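Local coordinates for protein 2-dehydropantoate 2-reductase (Porphyromonas gingivalis, PDB 2QYT) that probably catalyses the NADPH-dependent reduction of 2-dehydropantoate (ketopantoate) to (R)-pantoate, the second step in making pantoate for pantothenate biosynthesis, at residues R145-A148 with P149-T153; R59-P63 with S64-L68; G17-G20 with G21-A25. All coordinates share one frame; numbering follows the deposited sequence. Where two conformers were deposited one is given.

From the N terminus the chain first meets contact 3, the opening turns of helix 18-33, which follows strand 9-14 in a beta-alpha-beta unit leading on to strand 38-43. Contact 2 comes next and closes the hairpin of strands 58-61 and 66-69; contact 1 closes a second hairpin, 137-148 with 151-154. The three local loops follow in series, none enclosing or crossing another. In space they converge: strands 58-61 and 151-154 lie side by side in one mixed sheet, joined where Ile152 pairs with Arg59 and Val61, while Ile152, Val60 and Phe67 pack on the helix of contact 3. One sulfate bridges contacts 1 and 3.

Contact 1 of 3, residues R145-A148 with P149-T153; sequences RKSA and PGLIT. With SO4 (sulfate ion), chain B; SO4 (sulfate ion), chain C.
Ser147 and Thr153 meet through their hydroxyls, Ser147 OG lying 2.6 Å from Thr153 OG1 in a short hydrogen bond in which either group could be the donor. The same serine oxygen rests 3.4 Å from Leu151 CD2, which makes it the point where the polar and apolar parts of this hairpin face touch. Ser147 OG sits between its own backbone N and carbonyl carbon (chi1 61°), a setting that turns it to the threonine. Beside this pair the Arg145 side chain, in one of its two deposited conformers, runs alongside Thr153 with one guanidinium face over Thr153 CB, a contact that remains doubtful. Across the strands, Ile152 CD1 reaches Lys146 CB at 3.9 Å.

Backbone bonds set these groups in place. Arg145 and Thr153 form a hydrogen-bonded antiparallel pair, with Thr153 N to Arg145 O at 2.9 Å, whereas Lys146 and Ile152 are a non-hydrogen-bonded pair. Beyond them the register slips by one, and Ser147 and Ala148 both face Leu151 in a classic beta bulge: Ser147 N bonds to Leu151 O at 2.9 Å. A type II turn from Ala148 to Leu151 reverses the chain, with Gly150 at positive phi and its N bonded to His48 ND1. Further out, Ile152 joins the hairpin to Arg59 and Val61 of strand 58-61.

Lys146 offers donors to two sulfates. Its backbone N bonds to O3 of one at 2.7 Å, the ion also held by Gly18 N; its NZ makes a weak bond to O2 of the other, which Leu16 N and Arg45 N hold as well. Although these ions probably come from the crystallisation liquor, such a gathering of N-H groups and a lysine ammonium beside the glycine-rich loop suits anionic groups, consistent with a place for parts of NADPH.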
loop_
_atom_site.group_PDB
_atom_site.type_symbol
_atom_site.label_atom_id
_atom_site.label_comp_id
_atom_site.label_asym_id
_atom_site.label_seq_id
_atom_site.Cartn_x
_atom_site.Cartn_y
_atom_site.Cartn_z
ATOM N N ARG A 145 -8.442 -9.458 -0.779
ATOM C CA ARG A 145 -8.168 -10.367 0.341
ATOM C C ARG A 145 -7.545 -11.644 -0.219
ATOM O O ARG A 145 -8.101 -12.161 -1.183
ATOM C CB ARG A 145 -9.547 -10.773 0.873
ATOM C CG ARG A 145 -9.755 -10.761 2.342
ATOM C CD ARG A 145 -11.282 -10.920 2.641
ATOM N NE ARG A 145 -11.869 -12.186 2.167
ATOM C CZ ARG A 145 -12.977 -12.301 1.434
ATOM N NH1 ARG A 145 -13.679 -11.225 1.053
ATOM N NH2 ARG A 145 -13.389 -13.512 1.090
ATOM N N LYS A 146 -6.505 -12.205 0.385
ATOM C CA LYS A 146 -6.170 -13.582 0.031
ATOM C C LYS A 146 -7.185 -14.413 0.777
ATOM O O LYS A 146 -7.176 -14.381 2.008
ATOM C CB LYS A 146 -4.769 -13.982 0.471
ATOM C CG LYS A 146 -4.526 -15.465 0.260
ATOM C CD LYS A 146 -3.103 -15.819 0.582
ATOM C CE LYS A 146 -2.961 -16.252 2.002
ATOM N NZ LYS A 146 -1.673 -15.687 2.466
ATOM N N SER A 147 -8.098 -15.104 0.073
ATOM C CA SER A 147 -9.173 -15.783 0.812
ATOM C C SER A 147 -8.999 -17.316 0.927
ATOM O O SER A 147 -9.764 -17.967 1.623
ATOM C CB SER A 147 -10.558 -15.446 0.224
ATOM O OG SER A 147 -10.615 -15.879 -1.133
ATOM N N ALA A 148 -8.001 -17.870 0.229
ATOM C CA ALA A 148 -7.701 -19.305 0.291
ATOM C C ALA A 148 -6.289 -19.500 -0.300
ATOM O O ALA A 148 -5.776 -18.619 -0.991
ATOM C CB ALA A 148 -8.746 -20.147 -0.460
ATOM N N PRO A 149 -5.612 -20.612 0.056
ATOM C CA PRO A 149 -4.347 -20.838 -0.608
ATOM C C PRO A 149 -4.535 -20.713 -2.127
ATOM O O PRO A 149 -5.406 -21.345 -2.708
ATOM C CB PRO A 149 -3.997 -22.256 -0.177
ATOM C CG PRO A 149 -4.570 -22.357 1.207
ATOM C CD PRO A 149 -5.887 -21.644 1.086
ATOM N N GLY A 150 -3.752 -19.845 -2.753
ATOM C CA GLY A 150 -3.815 -19.640 -4.194
ATOM C C GLY A 150 -4.965 -18.813 -4.732
ATOM O O GLY A 150 -5.199 -18.813 -5.956
ATOM N N LEU A 151 -5.679 -18.101 -3.851
ATOM C CA LEU A 151 -6.891 -17.391 -4.297
ATOM C C LEU A 151 -6.986 -16.003 -3.715
ATOM O O LEU A 151 -6.924 -15.831 -2.500
ATOM C CB LEU A 151 -8.162 -18.196 -3.943
ATOM C CG LEU A 151 -9.524 -17.554 -4.331
ATOM C CD1 LEU A 151 -9.723 -17.544 -5.883
ATOM C CD2 LEU A 151 -10.766 -18.175 -3.627
ATOM N N ILE A 152 -7.172 -15.023 -4.587
ATOM C CA ILE A 152 -7.487 -13.659 -4.198
ATOM C C ILE A 152 -8.953 -13.384 -4.541
ATOM O O ILE A 152 -9.442 -13.719 -5.650
ATOM C CB ILE A 152 -6.602 -12.599 -4.955
ATOM C CG1 ILE A 152 -5.097 -12.967 -4.871
ATOM C CG2 ILE A 152 -6.795 -11.224 -4.403
ATOM C CD1 ILE A 152 -4.603 -13.263 -3.408
ATOM N N THR A 153 -9.644 -12.754 -3.598
ATOM C CA THR A 153 -10.996 -12.301 -3.826
ATOM C C THR A 153 -11.043 -10.774 -3.680
ATOM O O THR A 153 -10.522 -10.224 -2.696
ATOM C CB THR A 153 -11.944 -12.905 -2.769
ATOM O OG1 THR A 153 -11.849 -14.338 -2.879
ATOM C CG2 THR A 153 -13.402 -12.433 -2.964
HETATM S S SO4 B . -4.721 -9.951 2.827
HETATM O O1 SO4 B . -5.014 -8.909 1.865
HETATM O O2 SO4 B . -5.661 -9.730 3.932
HETATM O O3 SO4 B . -4.870 -11.285 2.272
HETATM O O4 SO4 B . -3.353 -9.809 3.289
HETATM S S SO4 C . 2.340 -14.906 0.877
HETATM O O1 SO4 C . 2.105 -14.354 -0.441
HETATM O O2 SO4 C . 1.130 -14.620 1.655
HETATM O O3 SO4 C . 2.541 -16.352 0.833
HETATM O O4 SO4 C . 3.506 -14.201 1.449
#

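Contact 2 of 3, residues R59-P63 with S64-L68; sequences RVVTP and SRDFL
Arg59 and Asp66 set guanidinium and carboxylate almost in one plane, 12° apart, in a side-on salt bridge that uses two nitrogens and both oxygens. Arg59 NH2 approaches the syn lone pair of Asp66 OD2 at 2.6 Å, close to the guanidinium plane; Arg59 NE reaches Asp66 OD1 at 2.9 Å, somewhat tilted from both planes. The arginine chain is fully extended from CG to NE, which lets its end reach diagonally to the aspartate on the partner strand. Val61 lies alongside Asp66, its CG1 3.6 Å from OD1.

On the other face Val60 and Phe67 point the same way, and Val60 CB stands off-centre over the ring in a CH-pi contact, 3.9 Å from the Phe67 centroid. With CG between its backbone N and carbonyl carbon (chi1 64°), the Phe67 ring stands beside the Val60 side chain and turns one face to it. Both residues pack against Ala25 of helix 18-33.

At the turn, Thr62 OG1 accepts from Ser64 N and, at 3.0 Å, from Arg65 N, while Thr62 CG2 lies over one face of the Arg65 guanidinium. Asp157 binds Thr62 OG1 and Ser64 OG and makes a salt bridge with Arg65 NH1.

The hairpin thus keeps its chemistry apart: a two-pronged ion pair that should resist rotation on one face, an aromatic contact against the helix on the other, and a single carboxylate tying the polar groups of the turn.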
loop_
_atom_site.group_PDB
_atom_site.type_symbol
_atom_site.label_atom_id
_atom_site.label_comp_id
_atom_site.label_asym_id
_atom_site.label_seq_id
_atom_site.Cartn_x
_atom_site.Cartn_y
_atom_site.Cartn_z
ATOM N N ARG A 59 -5.162 -17.549 -8.783
ATOM C CA ARG A 59 -6.560 -17.283 -9.118
ATOM C C ARG A 59 -7.122 -15.995 -8.481
ATOM O O ARG A 59 -6.904 -15.734 -7.292
ATOM C CB ARG A 59 -7.446 -18.483 -8.756
ATOM C CG ARG A 59 -8.878 -18.311 -9.265
ATOM C CD ARG A 59 -9.693 -19.547 -8.966
ATOM N NE ARG A 59 -11.111 -19.434 -9.367
ATOM C CZ ARG A 59 -12.041 -20.341 -9.077
ATOM N NH1 ARG A 59 -11.706 -21.442 -8.386
ATOM N NH2 ARG A 59 -13.302 -20.147 -9.487
ATOM N N VAL A 60 -7.861 -15.209 -9.282
ATOM C CA VAL A 60 -8.475 -13.976 -8.811
ATOM C C VAL A 60 -9.965 -13.973 -9.200
ATOM O O VAL A 60 -10.315 -14.204 -10.373
ATOM C CB VAL A 60 -7.769 -12.717 -9.380
ATOM C CG1 VAL A 60 -8.423 -11.458 -8.815
ATOM C CG2 VAL A 60 -6.306 -12.717 -9.029
ATOM N N VAL A 61 -10.817 -13.801 -8.193
ATOM C CA VAL A 61 -12.265 -13.693 -8.376
ATOM C C VAL A 61 -12.756 -12.323 -7.916
ATOM O O VAL A 61 -12.366 -11.809 -6.876
ATOM C CB VAL A 61 -13.096 -14.893 -7.746
ATOM C CG1 VAL A 61 -12.604 -16.248 -8.244
ATOM C CG2 VAL A 61 -13.080 -14.875 -6.184
ATOM N N THR A 62 -13.658 -11.730 -8.698
ATOM C CA THR A 62 -14.186 -10.422 -8.378
ATOM C C THR A 62 -15.673 -10.546 -8.696
ATOM O O THR A 62 -16.129 -11.624 -9.118
ATOM C CB THR A 62 -13.476 -9.275 -9.210
ATOM O OG1 THR A 62 -14.054 -9.206 -10.501
ATOM C CG2 THR A 62 -11.936 -9.506 -9.406
ATOM N N PRO A 63 -16.449 -9.483 -8.479
ATOM C CA PRO A 63 -17.826 -9.635 -8.912
ATOM C C PRO A 63 -18.022 -10.037 -10.401
ATOM O O PRO A 63 -18.994 -10.766 -10.729
ATOM C CB PRO A 63 -18.479 -8.261 -8.597
ATOM C CG PRO A 63 -17.651 -7.644 -7.530
ATOM C CD PRO A 63 -16.188 -8.183 -7.828
ATOM N N SER A 64 -17.159 -9.532 -11.282
ATOM C CA SER A 64 -17.355 -9.691 -12.720
ATOM C C SER A 64 -16.293 -10.536 -13.377
ATOM O O SER A 64 -16.441 -10.876 -14.543
ATOM C CB SER A 64 -17.420 -8.318 -13.417
ATOM O OG SER A 64 -16.128 -7.667 -13.404
ATOM N N ARG A 65 -15.234 -10.919 -12.648
ATOM C CA ARG A 65 -14.117 -11.647 -13.242
ATOM C C ARG A 65 -13.750 -12.926 -12.489
ATOM O O ARG A 65 -13.949 -13.032 -11.295
ATOM C CB ARG A 65 -12.839 -10.735 -13.357
ATOM C CG ARG A 65 -13.002 -9.570 -14.368
ATOM C CD ARG A 65 -11.792 -8.672 -14.350
ATOM N NE ARG A 65 -11.789 -7.844 -13.158
ATOM C CZ ARG A 65 -10.707 -7.291 -12.612
ATOM N NH1 ARG A 65 -10.834 -6.546 -11.508
ATOM N NH2 ARG A 65 -9.525 -7.450 -13.177
ATOM N N ASP A 66 -13.183 -13.893 -13.190
ATOM C CA ASP A 66 -12.666 -15.090 -12.534
ATOM C C ASP A 66 -11.558 -15.561 -13.431
ATOM O O ASP A 66 -11.824 -16.126 -14.490
ATOM C CB ASP A 66 -13.768 -16.189 -12.359
ATOM C CG ASP A 66 -13.246 -17.467 -11.632
ATOM O OD1 ASP A 66 -12.000 -17.687 -11.515
ATOM O OD2 ASP A 66 -14.079 -18.269 -11.174
ATOM N N PHE A 67 -10.317 -15.344 -13.014
ATOM C CA PHE A 67 -9.173 -15.637 -13.869
ATOM C C PHE A 67 -7.968 -16.296 -13.183
ATOM O O PHE A 67 -7.774 -16.159 -11.982
ATOM C CB PHE A 67 -8.741 -14.411 -14.742
ATOM C CG PHE A 67 -8.236 -13.223 -13.954
ATOM C CD1 PHE A 67 -9.115 -12.220 -13.528
ATOM C CD2 PHE A 67 -6.892 -13.101 -13.645
ATOM C CE1 PHE A 67 -8.641 -11.129 -12.768
ATOM C CE2 PHE A 67 -6.394 -12.025 -12.939
ATOM C CZ PHE A 67 -7.249 -11.027 -12.481
ATOM N N LEU A 68 -7.136 -16.988 -13.981
ATOM C CA LEU A 68 -5.908 -17.559 -13.478
ATOM C C LEU A 68 -4.680 -16.905 -14.154
ATOM O O LEU A 68 -4.496 -17.043 -15.352
ATOM C CB LEU A 68 -5.928 -19.099 -13.679
ATOM C CG LEU A 68 -4.737 -19.962 -13.232
ATOM C CD1 LEU A 68 -4.712 -20.065 -11.692
ATOM C CD2 LEU A 68 -4.870 -21.373 -13.863
#

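Contact 3 of 3, residues G17-G20 with G21-A25; sequences GGVG and GYYGA. With EDO (1,2-ethanediol), chain G; SO4 (sulfate ion), chain B; SO4 (sulfate ion), chain E.
Val19 and Tyr23, one helical turn apart, touch through Val19 CG1 and Tyr23 CD2 at 4.0 Å. Followed outward, the valine begins at CB, which lies 3.3 Å from C1 of a bound 1,2-ethanediol. There it branches: CG1, anti to the backbone N (chi1 168°), turns to the tyrosine ring, and CG2 packs on the diol, 3.4 Å from its O2. Leu116, Val140 and Ile142 also touch this side chain. Tyr23 CD2 approaches Val19 O obliquely, and one face of the Tyr23 ring receives the edge of Tyr22, with Tyr22 CD2 above its centre. Their hydroxyls lead elsewhere, Tyr23 OH to Glu159 and Tyr22 OH to Arg65.

Gly17 is the N-cap residue, and its O accepts from Gly21 N at 2.7 Å. The successive bonds Tyr22 N to Gly18 O, Tyr23 N to Val19 O and Gly24 N to Gly20 O continue the first turns. Ahead of them, Gly17 N and Gly20 N both bond to diol O1, each at 2.9 Å, and Gly18 N reaches a sulfate oxygen, O1, at 3.0 Å. The diol and sulfate, probably from the crystallisation liquor, lie against the glycine backbone.

A glycine-rich turn between strand 9-14 and helix 18-33, presenting amides at the helix N terminus to an anion, is characteristic of the Rossmann fold; Gly15, Gly17 and Gly20 fit its GxGxxG pattern, probably the dinucleotide-binding loop for NADPH.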
loop_
_atom_site.group_PDB
_atom_site.type_symbol
_atom_site.label_atom_id
_atom_site.label_comp_id
_atom_site.label_asym_id
_atom_site.label_seq_id
_atom_site.Cartn_x
_atom_site.Cartn_y
_atom_site.Cartn_z
ATOM N N GLY A 17 -0.648 -11.230 -0.929
ATOM C CA GLY A 17 -1.973 -11.208 -0.321
ATOM C C GLY A 17 -2.874 -10.451 -1.294
ATOM O O GLY A 17 -2.596 -10.416 -2.525
ATOM N N GLY A 18 -3.933 -9.822 -0.783
ATOM C CA GLY A 18 -4.883 -9.169 -1.666
ATOM C C GLY A 18 -4.253 -8.161 -2.607
ATOM O O GLY A 18 -4.509 -8.161 -3.811
ATOM N N VAL A 19 -3.373 -7.327 -2.066
ATOM C CA VAL A 19 -2.782 -6.214 -2.823
ATOM C C VAL A 19 -1.688 -6.751 -3.780
ATOM O O VAL A 19 -1.746 -6.540 -4.989
ATOM C CB VAL A 19 -2.237 -5.114 -1.870
ATOM C CG1 VAL A 19 -1.331 -4.081 -2.657
ATOM C CG2 VAL A 19 -3.415 -4.431 -1.085
ATOM N N GLY A 20 -0.719 -7.482 -3.261
ATOM C CA GLY A 20 0.330 -8.017 -4.150
ATOM C C GLY A 20 -0.210 -9.037 -5.124
ATOM O O GLY A 20 0.229 -9.108 -6.274
ATOM N N GLY A 21 -1.169 -9.842 -4.689
ATOM C CA GLY A 21 -1.702 -10.885 -5.545
ATOM C C GLY A 21 -2.530 -10.318 -6.674
ATOM O O GLY A 21 -2.388 -10.739 -7.862
ATOM N N TYR A 22 -3.397 -9.356 -6.357
ATOM C CA TYR A 22 -4.107 -8.675 -7.398
ATOM C C TYR A 22 -3.211 -7.915 -8.392
ATOM O O TYR A 22 -3.387 -8.051 -9.589
ATOM C CB TYR A 22 -5.161 -7.707 -6.835
ATOM C CG TYR A 22 -5.904 -7.073 -7.971
ATOM C CD1 TYR A 22 -6.899 -7.796 -8.652
ATOM C CD2 TYR A 22 -5.540 -5.807 -8.463
ATOM C CE1 TYR A 22 -7.586 -7.251 -9.717
ATOM C CE2 TYR A 22 -6.221 -5.240 -9.568
ATOM C CZ TYR A 22 -7.261 -5.979 -10.172
ATOM O OH TYR A 22 -7.974 -5.477 -11.242
ATOM N N TYR A 23 -2.289 -7.067 -7.927
ATOM C CA TYR A 23 -1.462 -6.324 -8.915
ATOM C C TYR A 23 -0.457 -7.226 -9.591
ATOM O O TYR A 23 -0.208 -7.096 -10.783
ATOM C CB TYR A 23 -0.854 -5.055 -8.318
ATOM C CG TYR A 23 -1.930 -4.062 -7.934
ATOM C CD1 TYR A 23 -2.669 -3.392 -8.923
ATOM C CD2 TYR A 23 -2.236 -3.810 -6.593
ATOM C CE1 TYR A 23 -3.662 -2.490 -8.606
ATOM C CE2 TYR A 23 -3.243 -2.876 -6.262
ATOM C CZ TYR A 23 -3.939 -2.228 -7.253
ATOM O OH TYR A 23 -4.894 -1.306 -6.909
ATOM N N GLY A 24 0.062 -8.200 -8.852
ATOM C CA GLY A 24 0.914 -9.237 -9.477
ATOM C C GLY A 24 0.198 -10.056 -10.549
ATOM O O GLY A 24 0.763 -10.364 -11.607
ATOM N N ALA A 25 -1.071 -10.402 -10.295
ATOM C CA ALA A 25 -1.865 -11.127 -11.281
ATOM C C ALA A 25 -2.081 -10.300 -12.559
ATOM O O ALA A 25 -1.946 -10.814 -13.666
ATOM C CB ALA A 25 -3.217 -11.556 -10.668
HETATM C C1 EDO G . -0.861 -7.381 0.170
HETATM O O1 EDO G . -0.171 -8.416 -0.535
HETATM C C2 EDO G . -1.919 -7.946 1.119
HETATM O O2 EDO G . -3.011 -7.035 1.123
HETATM S S SO4 B . -4.721 -9.951 2.827
HETATM O O1 SO4 B . -5.014 -8.909 1.865
HETATM O O2 SO4 B . -5.661 -9.730 3.932
HETATM O O3 SO4 B . -4.870 -11.285 2.272
HETATM O O4 SO4 B . -3.353 -9.809 3.289
HETATM S S SO4 E . 1.038 -10.880 2.811
HETATM O O1 SO4 E . 0.412 -12.183 2.644
HETATM O O2 SO4 E . 0.096 -9.935 3.431
HETATM O O3 SO4 E . 2.249 -11.085 3.608
HETATM O O4 SO4 E . 1.426 -10.329 1.518
#